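Side-chain contacts in Lmo0325 protein (Listeria monocytogenes EGD-e, PDB 4RYK), which probably binds DNA as a transcriptional regulator, pairing an N-terminal helix-turn-helix region with an all-helical, Rgg-type C-terminal region: residues E88-G91 and G97-A100; K117-T122 and V164-N169; Q184-S189 and L201-L206; Y193-R198 and S234-S239; N218-A223 and M258-V263. All blocks are in the same frame, centred on the assembly; numbering follows the deposited sequence.

Contact 1: E88-G91 and G97-A100; sequences ELSG and GMQA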
# COMPACT_ATOMS: atom_id res chain seq x y z
N GLU A 88 2.99 4.42 -17.26
CA GLU A 88 2.78 5.81 -17.62
C GLU A 88 2.88 6.04 -19.13
O GLU A 88 2.03 6.66 -19.72
CB GLU A 88 3.77 6.67 -16.90
CG GLU A 88 3.68 8.10 -17.34
CD GLU A 88 4.28 9.02 -16.33
OE1 GLU A 88 5.20 8.55 -15.62
OE2 GLU A 88 3.83 10.19 -16.23
N LEU A 89 3.93 5.54 -19.76
CA LEU A 89 4.08 5.69 -21.21
C LEU A 89 2.95 5.01 -21.99
O LEU A 89 2.39 5.59 -22.91
CB LEU A 89 5.42 5.12 -21.63
CG LEU A 89 6.66 5.83 -21.07
CD1 LEU A 89 7.91 4.99 -21.23
CD2 LEU A 89 6.83 7.14 -21.79
N SER A 90 2.65 3.75 -21.64
CA SER A 90 1.54 3.03 -22.27
C SER A 90 0.26 3.82 -22.20
O SER A 90 -0.44 4.01 -23.19
CB SER A 90 1.28 1.69 -21.56
OG SER A 90 2.19 0.77 -22.07
N GLY A 91 -0.04 4.26 -20.97
CA GLY A 91 -1.23 5.01 -20.67
C GLY A 91 -1.45 6.22 -21.54
O GLY A 91 -2.57 6.45 -21.98
N GLY A 97 8.69 8.04 -26.07
CA GLY A 97 9.19 7.73 -24.71
C GLY A 97 9.50 6.24 -24.49
O GLY A 97 10.49 5.88 -23.84
N MSE A 98 8.68 5.36 -25.04
CA MSE A 98 8.96 3.93 -24.91
C MSE A 98 10.22 3.57 -25.60
O MSE A 98 10.98 2.72 -25.11
CB MSE A 98 7.91 3.10 -25.61
CG MSE A 98 6.58 3.45 -25.01
SE MSE A 98 5.50 1.85 -25.23
CE MSE A 98 3.84 2.70 -24.70
N GLN A 99 10.46 4.17 -26.77
CA GLN A 99 11.68 3.85 -27.51
C GLN A 99 12.92 4.27 -26.69
O GLN A 99 13.92 3.56 -26.67
CB GLN A 99 11.68 4.53 -28.87
CG GLN A 99 12.94 4.32 -29.69
CD GLN A 99 13.11 2.87 -30.09
OE1 GLN A 99 12.23 2.27 -30.73
NE2 GLN A 99 14.23 2.29 -29.72
N ALA A 100 12.82 5.40 -26.02
CA ALA A 100 13.90 5.86 -25.12
C ALA A 100 14.08 4.93 -23.92
O ALA A 100 15.20 4.56 -23.54
CB ALA A 100 13.60 7.29 -24.64

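Contact 2: K117-T122 and V164-N169; sequences KAILHT and VRIFSN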
# COMPACT_ATOMS: atom_id res chain seq x y z
N LYS A 117 12.30 -6.12 -22.58
CA LYS A 117 12.51 -5.54 -23.93
C LYS A 117 11.50 -6.02 -24.93
O LYS A 117 11.01 -5.23 -25.73
CB LYS A 117 13.90 -5.84 -24.44
CG LYS A 117 14.94 -5.09 -23.64
CD LYS A 117 16.32 -5.16 -24.27
CE LYS A 117 17.00 -6.48 -24.07
NZ LYS A 117 18.45 -6.24 -23.79
N ALA A 118 11.14 -7.30 -24.85
CA ALA A 118 10.14 -7.82 -25.79
C ALA A 118 8.81 -7.13 -25.56
O ALA A 118 8.07 -6.80 -26.48
CB ALA A 118 10.02 -9.34 -25.65
N ILE A 119 8.48 -6.86 -24.30
CA ILE A 119 7.21 -6.19 -24.00
C ILE A 119 7.17 -4.80 -24.63
O ILE A 119 6.21 -4.40 -25.30
CB ILE A 119 6.94 -6.17 -22.48
CG1 ILE A 119 6.42 -7.56 -22.06
CG2 ILE A 119 5.91 -5.13 -22.10
CD1 ILE A 119 6.55 -7.80 -20.60
N LEU A 120 8.24 -4.08 -24.43
CA LEU A 120 8.35 -2.77 -24.98
C LEU A 120 8.29 -2.80 -26.52
O LEU A 120 7.61 -1.98 -27.12
CB LEU A 120 9.67 -2.18 -24.53
CG LEU A 120 9.73 -1.35 -23.26
CD1 LEU A 120 11.19 -1.05 -22.94
CD2 LEU A 120 8.99 -0.04 -23.41
N HIS A 121 9.05 -3.69 -27.15
CA HIS A 121 9.02 -3.78 -28.59
C HIS A 121 7.63 -4.03 -29.07
O HIS A 121 7.19 -3.36 -30.00
CB HIS A 121 9.87 -4.93 -29.09
CG HIS A 121 11.29 -4.57 -29.31
ND1 HIS A 121 12.31 -5.04 -28.51
CD2 HIS A 121 11.87 -3.80 -30.26
CE1 HIS A 121 13.47 -4.58 -28.96
NE2 HIS A 121 13.23 -3.83 -30.02
N THR A 122 6.91 -4.98 -28.47
CA THR A 122 5.58 -5.28 -28.96
C THR A 122 4.68 -4.09 -28.81
O THR A 122 3.82 -3.85 -29.67
CB THR A 122 4.88 -6.49 -28.30
OG1 THR A 122 4.65 -6.24 -26.90
CG2 THR A 122 5.72 -7.73 -28.43
N VAL A 164 3.37 -11.82 -12.73
CA VAL A 164 1.98 -11.34 -12.71
C VAL A 164 1.86 -10.14 -13.65
O VAL A 164 0.94 -10.05 -14.45
CB VAL A 164 1.50 -10.93 -11.29
CG1 VAL A 164 0.11 -10.44 -11.35
CG2 VAL A 164 1.51 -12.13 -10.36
N ARG A 165 2.81 -9.22 -13.58
CA ARG A 165 2.80 -8.07 -14.50
C ARG A 165 3.05 -8.48 -15.94
O ARG A 165 2.43 -7.98 -16.85
CB ARG A 165 3.87 -7.10 -14.07
CG ARG A 165 3.53 -6.41 -12.78
CD ARG A 165 4.81 -5.87 -12.21
NE ARG A 165 4.41 -4.99 -11.18
CZ ARG A 165 4.87 -4.94 -9.96
NH1 ARG A 165 5.93 -5.68 -9.48
NH2 ARG A 165 4.27 -4.02 -9.22
N ILE A 166 3.98 -9.41 -16.15
CA ILE A 166 4.26 -9.86 -17.50
C ILE A 166 3.00 -10.49 -18.11
O ILE A 166 2.58 -10.14 -19.22
CB ILE A 166 5.45 -10.82 -17.52
CG1 ILE A 166 6.76 -10.06 -17.30
CG2 ILE A 166 5.49 -11.54 -18.87
CD1 ILE A 166 7.91 -10.94 -16.89
N PHE A 167 2.38 -11.38 -17.34
CA PHE A 167 1.21 -12.12 -17.76
C PHE A 167 0.15 -11.15 -18.14
O PHE A 167 -0.52 -11.31 -19.17
CB PHE A 167 0.65 -12.96 -16.63
CG PHE A 167 -0.54 -13.74 -16.99
CD1 PHE A 167 -0.50 -14.61 -18.07
CD2 PHE A 167 -1.67 -13.68 -16.23
CE1 PHE A 167 -1.60 -15.40 -18.38
CE2 PHE A 167 -2.76 -14.46 -16.53
CZ PHE A 167 -2.74 -15.30 -17.61
N SER A 168 -0.01 -10.12 -17.33
CA SER A 168 -1.09 -9.24 -17.64
C SER A 168 -0.87 -8.44 -18.96
O SER A 168 -1.85 -8.07 -19.58
CB SER A 168 -1.39 -8.33 -16.47
OG SER A 168 -0.47 -7.30 -16.53
N ASN A 169 0.37 -8.22 -19.43
CA ASN A 169 0.58 -7.67 -20.80
C ASN A 169 0.54 -8.72 -21.91
O ASN A 169 0.13 -8.45 -23.03
CB ASN A 169 1.95 -6.99 -20.94
CG ASN A 169 2.00 -5.70 -20.22
OD1 ASN A 169 1.95 -4.62 -20.83
ND2 ASN A 169 2.07 -5.78 -18.92

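Contact 3: Q184-S189 and L201-L206; sequences QIMLKS and LLFCHL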
# COMPACT_ATOMS: atom_id res chain seq x y z
N GLN A 184 -3.88 -20.63 -13.77
CA GLN A 184 -3.80 -21.55 -12.63
C GLN A 184 -2.48 -21.38 -11.86
O GLN A 184 -2.48 -21.26 -10.67
CB GLN A 184 -4.06 -23.01 -13.05
CG GLN A 184 -5.54 -23.23 -13.37
CD GLN A 184 -5.85 -24.55 -14.08
OE1 GLN A 184 -4.97 -25.39 -14.38
NE2 GLN A 184 -7.14 -24.74 -14.37
N ILE A 185 -1.37 -21.24 -12.53
CA ILE A 185 -0.13 -20.94 -11.79
C ILE A 185 -0.17 -19.59 -11.04
O ILE A 185 0.25 -19.51 -9.89
CB ILE A 185 1.06 -20.88 -12.73
CG1 ILE A 185 1.16 -22.15 -13.58
CG2 ILE A 185 2.34 -20.62 -11.97
CD1 ILE A 185 1.86 -23.31 -12.93
N MSE A 186 -0.65 -18.54 -11.72
CA MSE A 186 -0.89 -17.18 -11.16
C MSE A 186 -1.68 -17.38 -9.88
O MSE A 186 -1.37 -16.78 -8.84
CB MSE A 186 -1.58 -16.16 -12.18
CG MSE A 186 -1.96 -14.56 -12.08
SE MSE A 186 -3.61 -14.57 -10.91
CE MSE A 186 -4.65 -14.78 -12.54
N LEU A 187 -2.74 -18.18 -9.91
CA LEU A 187 -3.59 -18.30 -8.71
C LEU A 187 -2.83 -18.76 -7.48
O LEU A 187 -3.15 -18.31 -6.41
CB LEU A 187 -4.80 -19.21 -8.90
CG LEU A 187 -5.95 -18.67 -9.74
CD1 LEU A 187 -7.06 -19.72 -9.78
CD2 LEU A 187 -6.44 -17.33 -9.19
N LYS A 188 -1.84 -19.63 -7.62
CA LYS A 188 -1.05 -20.05 -6.46
C LYS A 188 -0.30 -18.86 -5.85
O LYS A 188 -0.10 -18.79 -4.67
CB LYS A 188 -0.04 -21.09 -6.86
CG LYS A 188 -0.70 -22.32 -7.43
CD LYS A 188 0.28 -23.47 -7.59
CE LYS A 188 1.56 -23.04 -8.27
NZ LYS A 188 2.38 -24.22 -8.71
N SER A 189 0.13 -17.92 -6.66
CA SER A 189 0.82 -16.79 -6.08
C SER A 189 -0.18 -15.78 -5.51
O SER A 189 0.07 -15.19 -4.46
CB SER A 189 1.79 -16.17 -7.09
OG SER A 189 1.11 -15.31 -7.99
N LEU A 201 -3.57 -5.15 -4.76
CA LEU A 201 -4.13 -4.23 -5.74
C LEU A 201 -3.74 -4.62 -7.18
O LEU A 201 -4.52 -4.46 -8.10
CB LEU A 201 -3.65 -2.79 -5.47
CG LEU A 201 -4.03 -2.19 -4.09
CD1 LEU A 201 -3.46 -0.76 -3.90
CD2 LEU A 201 -5.54 -2.17 -3.90
N LEU A 202 -2.54 -5.11 -7.36
CA LEU A 202 -2.13 -5.67 -8.67
C LEU A 202 -3.00 -6.85 -9.06
O LEU A 202 -3.47 -6.92 -10.17
CB LEU A 202 -0.72 -6.11 -8.58
CG LEU A 202 -0.13 -6.65 -9.87
CD1 LEU A 202 0.01 -5.54 -10.91
CD2 LEU A 202 1.23 -7.30 -9.57
N PHE A 203 -3.28 -7.78 -8.13
CA PHE A 203 -4.19 -8.84 -8.49
C PHE A 203 -5.60 -8.33 -8.81
O PHE A 203 -6.21 -8.81 -9.76
CB PHE A 203 -4.19 -9.94 -7.44
CG PHE A 203 -2.98 -10.80 -7.53
CD1 PHE A 203 -2.91 -11.82 -8.44
CD2 PHE A 203 -1.93 -10.62 -6.70
CE1 PHE A 203 -1.80 -12.63 -8.53
CE2 PHE A 203 -0.81 -11.42 -6.79
CZ PHE A 203 -0.74 -12.42 -7.70
N CYS A 204 -6.12 -7.37 -8.04
CA CYS A 204 -7.43 -6.80 -8.33
C CYS A 204 -7.53 -6.26 -9.72
O CYS A 204 -8.46 -6.56 -10.45
CB CYS A 204 -7.81 -5.70 -7.36
SG CYS A 204 -8.25 -6.28 -5.69
N HIS A 205 -6.54 -5.46 -10.08
CA HIS A 205 -6.45 -4.90 -11.39
C HIS A 205 -6.43 -5.98 -12.49
O HIS A 205 -7.09 -5.87 -13.51
CB HIS A 205 -5.18 -4.09 -11.45
CG HIS A 205 -4.90 -3.51 -12.78
ND1 HIS A 205 -5.56 -2.40 -13.25
CD2 HIS A 205 -4.07 -3.90 -13.77
CE1 HIS A 205 -5.13 -2.11 -14.47
NE2 HIS A 205 -4.22 -3.01 -14.81
N LEU A 206 -5.62 -7.01 -12.30
CA LEU A 206 -5.53 -8.06 -13.30
C LEU A 206 -6.88 -8.79 -13.38
O LEU A 206 -7.37 -9.05 -14.47
CB LEU A 206 -4.46 -9.05 -12.89
CG LEU A 206 -4.44 -10.34 -13.74
CD1 LEU A 206 -4.26 -9.98 -15.21
CD2 LEU A 206 -3.34 -11.27 -13.31

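Contact 4: Y193-R198 and S234-S239; sequences YRYYDR and SETSGS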
# COMPACT_ATOMS: atom_id res chain seq x y z
N TYR A 193 -0.09 -13.70 -2.00
CA TYR A 193 0.06 -12.27 -2.13
C TYR A 193 -1.21 -11.46 -1.82
O TYR A 193 -1.15 -10.25 -1.80
CB TYR A 193 0.56 -11.89 -3.52
CG TYR A 193 2.01 -12.16 -3.80
CD1 TYR A 193 3.00 -11.39 -3.23
CD2 TYR A 193 2.41 -13.19 -4.67
CE1 TYR A 193 4.34 -11.61 -3.49
CE2 TYR A 193 3.78 -13.42 -4.95
CZ TYR A 193 4.73 -12.63 -4.35
OH TYR A 193 6.07 -12.80 -4.58
N ARG A 194 -2.34 -12.12 -1.60
CA ARG A 194 -3.57 -11.38 -1.40
C ARG A 194 -3.51 -10.65 -0.07
O ARG A 194 -4.25 -9.73 0.12
CB ARG A 194 -4.81 -12.28 -1.44
CG ARG A 194 -4.82 -13.41 -0.44
CD ARG A 194 -5.93 -14.41 -0.79
NE ARG A 194 -7.17 -13.90 -0.25
CZ ARG A 194 -7.97 -14.54 0.57
NH1 ARG A 194 -7.71 -15.79 0.95
NH2 ARG A 194 -9.07 -13.93 1.00
N TYR A 195 -2.65 -11.07 0.84
CA TYR A 195 -2.43 -10.34 2.08
C TYR A 195 -1.29 -9.30 1.98
O TYR A 195 -0.89 -8.70 2.98
CB TYR A 195 -2.24 -11.33 3.25
CG TYR A 195 -3.38 -12.34 3.39
CD1 TYR A 195 -3.33 -13.55 2.69
CD2 TYR A 195 -4.52 -12.07 4.17
CE1 TYR A 195 -4.36 -14.49 2.78
CE2 TYR A 195 -5.54 -13.01 4.28
CZ TYR A 195 -5.45 -14.21 3.57
OH TYR A 195 -6.44 -15.17 3.61
N TYR A 196 -0.73 -9.10 0.80
CA TYR A 196 0.31 -8.12 0.60
C TYR A 196 -0.40 -6.85 0.07
O TYR A 196 -1.10 -6.87 -0.95
CB TYR A 196 1.36 -8.65 -0.35
CG TYR A 196 2.56 -7.76 -0.66
CD1 TYR A 196 3.19 -7.01 0.33
CD2 TYR A 196 3.10 -7.74 -1.93
CE1 TYR A 196 4.28 -6.21 0.03
CE2 TYR A 196 4.17 -6.95 -2.24
CZ TYR A 196 4.77 -6.19 -1.26
OH TYR A 196 5.84 -5.42 -1.62
N ASP A 197 -0.29 -5.75 0.79
CA ASP A 197 -0.99 -4.53 0.37
C ASP A 197 -0.74 -4.22 -1.09
O ASP A 197 -1.69 -4.05 -1.85
CB ASP A 197 -0.70 -3.32 1.30
CG ASP A 197 0.76 -2.93 1.39
OD1 ASP A 197 1.68 -3.53 0.81
OD2 ASP A 197 0.99 -1.96 2.10
N ARG A 198 0.51 -4.26 -1.53
CA ARG A 198 0.81 -3.92 -2.93
C ARG A 198 0.37 -5.01 -3.90
O ARG A 198 -0.08 -4.71 -5.00
CB ARG A 198 2.30 -3.61 -3.09
CG ARG A 198 2.60 -2.22 -2.51
CD ARG A 198 4.06 -1.94 -2.32
NE ARG A 198 4.19 -0.74 -1.53
CZ ARG A 198 5.29 -0.35 -0.89
NH1 ARG A 198 6.40 -1.03 -1.01
NH2 ARG A 198 5.27 0.74 -0.14
N SER A 234 -10.55 -8.20 -3.36
CA SER A 234 -10.92 -6.84 -2.95
C SER A 234 -11.48 -6.77 -1.51
O SER A 234 -11.52 -5.71 -0.90
CB SER A 234 -11.89 -6.22 -3.95
OG SER A 234 -13.12 -6.90 -3.94
N GLU A 235 -11.87 -7.92 -0.97
CA GLU A 235 -12.46 -8.01 0.35
C GLU A 235 -11.55 -8.68 1.33
O GLU A 235 -11.92 -8.85 2.47
CB GLU A 235 -13.77 -8.77 0.28
CG GLU A 235 -14.84 -7.96 -0.41
CD GLU A 235 -16.10 -8.76 -0.68
OE1 GLU A 235 -16.32 -9.74 0.04
OE2 GLU A 235 -16.87 -8.42 -1.59
N THR A 236 -10.34 -8.96 0.92
CA THR A 236 -9.39 -9.71 1.71
C THR A 236 -9.05 -8.98 2.99
O THR A 236 -8.74 -7.79 2.98
CB THR A 236 -8.10 -10.00 0.91
OG1 THR A 236 -8.37 -11.05 -0.04
CG2 THR A 236 -7.03 -10.51 1.83
N SER A 237 -9.19 -9.73 4.07
CA SER A 237 -8.93 -9.30 5.44
C SER A 237 -9.58 -7.96 5.82
O SER A 237 -9.03 -7.18 6.64
CB SER A 237 -7.42 -9.26 5.65
OG SER A 237 -6.94 -7.98 5.33
N GLY A 238 -10.76 -7.71 5.21
CA GLY A 238 -11.58 -6.50 5.43
C GLY A 238 -10.89 -5.21 5.00
O GLY A 238 -11.29 -4.12 5.40
N SER A 239 -9.86 -5.33 4.15
CA SER A 239 -8.99 -4.20 3.76
C SER A 239 -9.67 -2.90 3.34
O SER A 239 -10.53 -2.86 2.36
CB SER A 239 -8.08 -4.63 2.57
OG SER A 239 -7.18 -5.64 2.98

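Contact 5: N218-A223 and M258-V263; sequences NKINYA and MKEGEV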
# COMPACT_ATOMS: atom_id res chain seq x y z
N ASN A 218 -18.06 -13.18 -24.10
CA ASN A 218 -19.18 -14.04 -23.80
C ASN A 218 -18.79 -15.40 -23.22
O ASN A 218 -19.47 -16.40 -23.48
CB ASN A 218 -20.00 -14.26 -25.07
CG ASN A 218 -21.41 -14.65 -24.77
OD1 ASN A 218 -22.00 -14.14 -23.84
ND2 ASN A 218 -21.94 -15.57 -25.54
N LYS A 219 -17.71 -15.44 -22.45
CA LYS A 219 -17.33 -16.64 -21.73
C LYS A 219 -17.76 -16.44 -20.31
O LYS A 219 -16.95 -16.04 -19.46
CB LYS A 219 -15.84 -16.83 -21.81
CG LYS A 219 -15.34 -17.02 -23.24
CD LYS A 219 -13.99 -17.73 -23.22
CE LYS A 219 -13.62 -18.24 -24.60
NZ LYS A 219 -12.79 -17.20 -25.27
N ILE A 220 -19.04 -16.65 -20.07
CA ILE A 220 -19.70 -16.22 -18.83
C ILE A 220 -19.38 -17.10 -17.60
O ILE A 220 -19.22 -16.58 -16.47
CB ILE A 220 -21.21 -16.04 -19.07
CG1 ILE A 220 -21.43 -14.98 -20.16
CG2 ILE A 220 -21.93 -15.58 -17.81
CD1 ILE A 220 -20.75 -13.64 -19.91
N ASN A 221 -19.24 -18.40 -17.82
CA ASN A 221 -18.74 -19.30 -16.76
C ASN A 221 -17.40 -18.81 -16.23
O ASN A 221 -17.21 -18.71 -15.04
CB ASN A 221 -18.56 -20.72 -17.26
CG ASN A 221 -19.86 -21.36 -17.68
OD1 ASN A 221 -20.94 -20.88 -17.30
ND2 ASN A 221 -19.78 -22.43 -18.47
N TYR A 222 -16.48 -18.54 -17.14
CA TYR A 222 -15.16 -18.09 -16.76
C TYR A 222 -15.21 -16.69 -16.12
O TYR A 222 -14.48 -16.43 -15.18
CB TYR A 222 -14.25 -18.10 -17.98
CG TYR A 222 -13.83 -19.48 -18.47
CD1 TYR A 222 -14.14 -20.65 -17.77
CD2 TYR A 222 -13.06 -19.60 -19.63
CE1 TYR A 222 -13.73 -21.89 -18.24
CE2 TYR A 222 -12.64 -20.82 -20.10
CZ TYR A 222 -12.97 -21.97 -19.40
OH TYR A 222 -12.53 -23.20 -19.89
N ALA A 223 -16.05 -15.82 -16.66
CA ALA A 223 -16.17 -14.48 -16.15
C ALA A 223 -16.63 -14.55 -14.71
O ALA A 223 -16.11 -13.84 -13.88
CB ALA A 223 -17.16 -13.66 -16.96
N MSE A 258 -26.87 -8.99 -16.10
CA MSE A 258 -27.59 -8.66 -17.33
C MSE A 258 -27.50 -9.78 -18.32
O MSE A 258 -28.46 -10.14 -18.95
CB MSE A 258 -27.09 -7.35 -17.94
CG MSE A 258 -27.41 -6.20 -17.01
SE MSE A 258 -27.18 -4.44 -17.83
CE MSE A 258 -25.34 -4.15 -17.26
N LYS A 259 -26.33 -10.34 -18.45
CA LYS A 259 -26.11 -11.47 -19.31
C LYS A 259 -26.80 -12.73 -18.82
O LYS A 259 -27.06 -13.60 -19.61
CB LYS A 259 -24.63 -11.78 -19.39
CG LYS A 259 -23.82 -10.78 -20.19
CD LYS A 259 -24.11 -10.92 -21.67
CE LYS A 259 -23.47 -12.16 -22.26
NZ LYS A 259 -24.43 -12.79 -23.20
N GLU A 260 -27.03 -12.86 -17.52
CA GLU A 260 -27.70 -14.04 -17.03
C GLU A 260 -29.21 -13.84 -17.01
O GLU A 260 -29.89 -14.48 -16.23
CB GLU A 260 -27.20 -14.40 -15.64
CG GLU A 260 -25.78 -14.96 -15.65
CD GLU A 260 -25.17 -15.06 -14.26
OE1 GLU A 260 -25.64 -14.38 -13.31
OE2 GLU A 260 -24.20 -15.83 -14.11
N GLY A 261 -29.72 -12.91 -17.83
CA GLY A 261 -31.13 -12.53 -17.79
C GLY A 261 -31.68 -11.76 -16.59
O GLY A 261 -32.88 -11.53 -16.50
N GLU A 262 -30.84 -11.33 -15.66
CA GLU A 262 -31.30 -10.60 -14.49
C GLU A 262 -31.10 -9.12 -14.79
O GLU A 262 -30.33 -8.41 -14.09
CB GLU A 262 -30.43 -11.01 -13.32
CG GLU A 262 -30.81 -12.32 -12.67
CD GLU A 262 -31.66 -12.03 -11.46
OE1 GLU A 262 -32.83 -11.66 -11.65
OE2 GLU A 262 -31.12 -12.13 -10.33
N VAL A 263 -31.76 -8.65 -15.83
CA VAL A 263 -31.38 -7.42 -16.52
C VAL A 263 -31.57 -6.17 -15.73
O VAL A 263 -30.69 -5.30 -15.73
CB VAL A 263 -32.17 -7.18 -17.79
CG1 VAL A 263 -31.86 -5.78 -18.32
CG2 VAL A 263 -31.84 -8.24 -18.81

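Contact 1: E88-G91 and G97-A100
Leu-89 presses its isobutyl group against the bare backbone of Gly-97, and Met-98, present as selenomethionine, reaches back along Leu-89 toward Ser-90. The tight part lies here. Both leucine methyls rest on the glycine main chain: CD1 of Leu-89 sits 3.8 Å from O of Gly-97, while CD2 of Leu-89 is 3.8 Å from CA of Gly-97. With no side chain on Gly-97, the methyls can come right up to the main chain. Alongside, CB of Leu-89 meets CG of Met-98 at 3.9 Å. Beyond CG the Met-98 chain runs extended (chi2 -152°, chi3 -170°), which carries its CE to within 3.4 Å of CA of Ser-90.

The other side is looser. CB of Ser-90 points away from helix 95-108, and its hydroxyl touches CE of Met-98 at 3.7 Å while making a weak hydrogen bond to Phe-86 O in its own helix. Met-98 itself is buried, with Arg-123, Ile-124 and Ile-127 of helix 113-132 packed on it. Two helices joined by a short turn and held by apolar side chains make a helical hairpin, consistent with the all-helical, TPR-related family to which much of the chain belongs.

Contact 2: K117-T122 and V164-N169
In the helical interior of the Rgg-type C-terminal region, Ile-119 of helix 113-132 meets Ile-166 and Asn-169 of helix 161-170, an interhelical contact made by just three side chains. Ile-119 uses both branches. Its CD1 touches CG1 of Ile-166 at 4.0 Å, the two side chains crossing at about a right angle, and its CG2 comes to 4.2 Å from OD1 of Asn-169. With CG1 of Ile-119 beside the backbone N (chi1 -79°) and CG2 anti to it, the two branches diverge, the longer one toward Ile-166 and the methyl toward the amide.

The other end of that amide is tied down within its own helix. ND2 of Asn-169 donates to O of Arg-165 at 3.0 Å with an N-H...O angle of 154°, the acceptor lying in the amide plane. OG of Ser-168 reaches the same Arg-165 O, also at 3.0 Å, from the opposite face of the carbonyl plane. Phe-86 of helix 82-91 packs on both Ile-119 and Asn-169, and Ile-149 and Tyr-152 of helix 143-153 lie against Ile-166. With the amide nitrogen engaged along helix 161-170, attraction between the segments comes down to van der Waals contact and the burial of isoleucine surface.

Contact 3: Q184-S189 and L201-L206
A Met-aromatic contact links helix 176-193 to helix 197-216: the selenium of Met-186, a selenomethionine, lies at the edge of the Phe-203 ring. SE of Met-186 is 3.6 Å from CE1 of Phe-203 and 4.8 Å from the ring centroid, 86° off the ring normal and so practically in the ring plane. CG of Met-186 stands anti to the backbone N (chi1 -176°), and the chain bends at its next two torsions, which turn the selenium to the ring edge; the two side chains run past each other in opposite directions.

Ser-189, one turn further along, takes the neighbouring part of the same edge, its OG 3.4 Å from CZ of Phe-203. That hydroxyl is satisfied locally. It donates to O of Met-186 at 3.0 Å, in the carbonyl plane and on a lone pair, which fixes the oxygen facing the ring edge.

The two helices follow one another in the chain and run antiparallel as a helical hairpin; the axes of segments 184-189 and 201-206 approach to 12.1 Å at an angle of 151°. At that spacing long side chains bridge between them, and Leu-161 and Val-164 of helix 161-170 also pack against Phe-203. Trp-159 lies on Met-186. Leu-206 meets Met-186 tip to tip, a single methyl, CD2 of Leu-206, touching both CG and CE of Met-186 at 3.8 Å.

Contact 4: Y193-R198 and S234-S239
Arg-194 grips the hydroxyl of Thr-236 side-on with two nitrogens. NE of Arg-194 donates to OG1 of Thr-236 at 3.1 Å, and NH2 of Arg-194 reaches the same OG1 at 3.1 Å, with that oxygen at the edge of the guanidinium and near its plane. OG1 in turn hydrogen-bonds to Glu-232 O, a turn back along helix 220-235, so the threonine relays the arginine to that helix.

The contact joins two interhelical connections. Residues 193-196 form a type I beta turn, with Tyr-196 at the N-cap position of helix 197-216, and Thr-236 belongs to the chain leading from helix 220-235 to helix 243-259. That second connection is knotted round O of Thr-236, which accepts from OG of Ser-239 at 2.7 Å (C=O...O angle 159°), from Ser-239 N, and from OG of Ser-237 at 3.0 Å. The dimer interface is close by: Tyr-196 stacks on Phe-69 of the second subunit, and Asp-197 and Arg-198 exchange salt bridges with Arg-198 and Asp-197 of that subunit.

Packing completes the join. Tyr-195 lies across Thr-236, whose CG2 makes a CH-pi contact over one ring face, 4.1 Å from the centroid and 28° off the normal. The ring also lies against the guanidinium, with CZ of Tyr-195 3.8 Å above the plane of the Arg-194 group and offset toward its rim. The same threonine methyl, CG2 of Thr-236, stops 3.4 Å from O of Arg-194, a carbonyl that accepts a hydrogen bond from Arg-200 NH1.

Contact 5: N218-A223 and M258-V263
NZ of Lys-259 donates to OD1 of Asn-218 at 2.9 Å, a weak bond, and one whose exact geometry is doubtful because CE of Lys-259 is modelled just as near to that oxygen. The asparagine reaches out with CG anti to its backbone nitrogen (chi1 -157°), and the lysine, folded at each torsion beyond chi1, meets it at about a right angle. The same ammonium group has a second, long and weak ion-pair partner in Glu-300.

Both segments are corners where one helix gives way to the next, and each holds a Schellman motif. Asn-218, with positive phi (60°), is the C-prime residue that ends helix 197-216; Lys-219 then stands at the N-cap position of helix 220-235. On the other side Gly-261, phi 70°, closes helix 243-259, its N hydrogen-bonded to O of Met-258 at 3.2 Å, before Glu-262 takes the N-cap position of helix 263-279.

Between the corners Ile-220 supplies the apolar surface. Its CD1 rests 3.9 Å from CE of Lys-259, with CG1 of Ile-220 only slightly further from the same carbon, so the bent lysine crosses the isoleucine at a slant and touches it with CE. Phe-296 of helix 283-300 also touches Lys-259. Further out, CG2 of Ile-220 lies 4.3 Å from OE2 of Glu-260, an oxygen that accepts a hydrogen bond from Asn-224 ND2.

Overall arrangement
Contacts 1 to 4 form a touching series through the helical body of the chain. Contacts 1 and 2, centres 13 Å apart, meet where Met-98 O lies 3.8 Å from Leu-120 CD2. Contact 2 passes to contact 3, 16 Å away centre to centre, through Val-164 CG2 on Phe-203 CZ at 3.5 Å, and contact 3 to contact 4, centres 12 Å apart, through Phe-203 CE2 on Tyr-193 CB at 3.6 Å. Contact 5 stands apart: its centre is 22 Å from that of contact 3 and 27 Å from that of contact 4, although it shares helix 220-235 with the latter. A tartrate, probably from crystallisation, lies near the Tyr-195 side chain. The bound glycan sits elsewhere, at Thr-30 to Ser-34.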